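PDB 6JSA: hypothetical membrane protein from Corynebacterium glutamicum, which binds heme through its C-terminal domain, the part described here, and probably passes it on as part of the corynebacterial heme-uptake machinery. Local coordinates for residues Q41-S46 / G65-T70. Numbering follows the deposited sequence. Where two conformers were deposited one is given.
Sequences QQFQFS and GSIHFT
With CG of Phe43 turned anti to its own carbonyl carbon (chi1 -58°) and CG1 of Ile67 turned likewise (chi1 -53°), which leaves CG2 anti to the backbone N, the phenyl ring and both branches of the isoleucine meet between strands 42-46 and 66-70. There CD1 of Ile67 settles over one face of the Phe43 ring as a CH-pi contact, 3.9 Å from the ring centroid and nearer the rim than the middle. The same methyl reaches Phe45, whose CZ lies 3.9 Å from Ile67 CD1, so this one methyl serves two rings. The other branch, CG2, adds a third: it lies above one face of the Phe69 ring and 4.1 Å from Phe43 CE1. Phe69 approaches Phe43 from the opposite direction: the two CZ atoms are 3.9 Å apart and the planes nearly perpendicular, at 86°. All four touching residues are buried, so apolar rings and a beta-branched chain suit the space between strands whose short axes come no closer than 9.5 Å and share no hydrogen bond. Trp31 meets Phe43 edge-to-face, and Phe18 does the same to Phe69, extending the aromatic cluster. The side chain of Phe69 is about 7 Å from the bound heme and about 8 Å from that of Tyr21, the axial ligand of its iron. Strands 42-53 and 66-71, not directly paired, are thus joined by an aromatic-aliphatic cluster in the HtaA domain core, beside the heme pocket.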
loop_
_atom_site.group_PDB
_atom_site.type_symbol
_atom_site.label_atom_id
_atom_site.label_comp_id
_atom_site.label_asym_id
_atom_site.label_seq_id
_atom_site.Cartn_x
_atom_site.Cartn_y
_atom_site.Cartn_z
ATOM N N GLN A 41 5.505 -6.294 -11.698
ATOM C CA GLN A 41 4.333 -5.418 -11.676
ATOM C C GLN A 41 3.890 -5.108 -10.246
ATOM O O GLN A 41 2.703 -4.900 -9.975
ATOM C CB GLN A 41 3.193 -5.950 -12.549
ATOM C CG GLN A 41 3.619 -6.094 -13.986
ATOM C CD GLN A 41 2.559 -6.729 -14.823
ATOM O OE1 GLN A 41 2.492 -7.953 -14.940
ATOM N NE2 GLN A 41 1.717 -5.901 -15.429
ATOM N N GLN A 42 4.852 -5.078 -9.325
ATOM C CA GLN A 42 4.590 -4.766 -7.926
ATOM C C GLN A 42 5.615 -3.747 -7.460
ATOM O O GLN A 42 6.816 -3.908 -7.705
ATOM C CB GLN A 42 4.682 -6.006 -7.030
ATOM C CG GLN A 42 3.652 -7.062 -7.348
ATOM C CD GLN A 42 3.819 -8.269 -6.460
ATOM O OE1 GLN A 42 4.771 -9.031 -6.612
ATOM N NE2 GLN A 42 2.912 -8.434 -5.506
ATOM N N PHE A 43 5.146 -2.711 -6.779
ATOM C CA PHE A 43 6.059 -1.826 -6.076
ATOM C C PHE A 43 6.728 -2.576 -4.931
ATOM O O PHE A 43 6.124 -3.449 -4.295
ATOM C CB PHE A 43 5.321 -0.562 -5.644
ATOM C CG PHE A 43 4.713 0.156 -6.816
ATOM C CD1 PHE A 43 5.512 0.926 -7.653
ATOM C CD2 PHE A 43 3.374 -0.012 -7.143
ATOM C CE1 PHE A 43 4.980 1.551 -8.767
ATOM C CE2 PHE A 43 2.829 0.609 -8.261
ATOM C CZ PHE A 43 3.634 1.401 -9.075
ATOM N N GLN A 44 8.008 -2.275 -4.714
ATOM C CA GLN A 44 8.878 -3.038 -3.828
ATOM C C GLN A 44 9.273 -2.132 -2.675
ATOM O O GLN A 44 9.897 -1.081 -2.885
ATOM C CB GLN A 44 10.122 -3.518 -4.581
ATOM C CG GLN A 44 9.810 -4.339 -5.832
ATOM C CD GLN A 44 9.353 -5.747 -5.513
ATOM O OE1 GLN A 44 9.880 -6.386 -4.605
ATOM N NE2 GLN A 44 8.384 -6.246 -6.265
ATOM N N PHE A 45 8.908 -2.537 -1.469
ATOM C CA PHE A 45 9.112 -1.738 -0.273
ATOM C C PHE A 45 10.117 -2.440 0.623
ATOM O O PHE A 45 10.108 -3.671 0.741
ATOM C CB PHE A 45 7.789 -1.542 0.478
ATOM C CG PHE A 45 6.719 -0.893 -0.358
ATOM C CD1 PHE A 45 5.902 -1.654 -1.186
ATOM C CD2 PHE A 45 6.550 0.483 -0.331
ATOM C CE1 PHE A 45 4.929 -1.055 -1.969
ATOM C CE2 PHE A 45 5.571 1.093 -1.109
ATOM C CZ PHE A 45 4.764 0.320 -1.928
ATOM N N SER A 46 10.974 -1.648 1.254
ATOM C CA SER A 46 12.049 -2.173 2.071
ATOM C C SER A 46 12.082 -1.370 3.360
ATOM O O SER A 46 12.187 -0.143 3.322
ATOM C CB SER A 46 13.356 -2.030 1.293
ATOM O OG SER A 46 14.432 -2.568 2.021
ATOM N N GLY A 65 9.257 5.599 1.840
ATOM C CA GLY A 65 9.228 5.660 0.396
ATOM C C GLY A 65 7.883 6.114 -0.148
ATOM O O GLY A 65 6.832 5.974 0.487
ATOM N N SER A 66 7.925 6.646 -1.365
ATOM C CA SER A 66 6.727 7.163 -2.005
ATOM C C SER A 66 6.651 6.755 -3.471
ATOM O O SER A 66 7.667 6.547 -4.144
ATOM C CB SER A 66 6.645 8.683 -1.886
ATOM O OG SER A 66 7.778 9.289 -2.455
ATOM N N ILE A 67 5.410 6.656 -3.943
ATOM C CA ILE A 67 5.064 6.478 -5.346
ATOM C C ILE A 67 4.294 7.716 -5.771
ATOM O O ILE A 67 3.386 8.156 -5.055
ATOM C CB ILE A 67 4.171 5.241 -5.540
ATOM C CG1 ILE A 67 4.804 3.997 -4.912
ATOM C CG2 ILE A 67 3.857 5.054 -7.026
ATOM C CD1 ILE A 67 3.810 2.891 -4.714
ATOM N N HIS A 68 4.627 8.258 -6.942
ATOM C CA HIS A 68 3.984 9.466 -7.456
ATOM C C HIS A 68 3.452 9.163 -8.854
ATOM O O HIS A 68 4.221 9.094 -9.819
ATOM C CB HIS A 68 4.975 10.623 -7.478
ATOM C CG HIS A 68 4.338 11.959 -7.693
ATOM N ND1 HIS A 68 5.043 13.139 -7.604
ATOM C CD2 HIS A 68 3.062 12.305 -7.990
ATOM C CE1 HIS A 68 4.230 14.153 -7.838
ATOM N NE2 HIS A 68 3.022 13.674 -8.075
ATOM N N PHE A 69 2.133 8.976 -8.964
ATOM C CA PHE A 69 1.477 8.743 -10.250
ATOM C C PHE A 69 1.079 10.076 -10.867
ATOM O O PHE A 69 0.590 10.969 -10.172
ATOM C CB PHE A 69 0.195 7.934 -10.053
ATOM C CG PHE A 69 0.400 6.542 -9.515
ATOM C CD1 PHE A 69 0.796 5.508 -10.349
ATOM C CD2 PHE A 69 0.144 6.259 -8.178
ATOM C CE1 PHE A 69 0.948 4.225 -9.868
ATOM C CE2 PHE A 69 0.302 4.975 -7.688
ATOM C CZ PHE A 69 0.702 3.958 -8.533
ATOM N N THR A 70 1.255 10.198 -12.183
ATOM C CA THR A 70 0.778 11.368 -12.914
ATOM C C THR A 70 0.126 10.928 -14.214
ATOM O O THR A 70 0.407 9.850 -14.742
ATOM C CB THR A 70 1.908 12.356 -13.220
ATOM O OG1 THR A 70 2.930 11.690 -13.966
ATOM C CG2 THR A 70 2.492 12.927 -11.939
#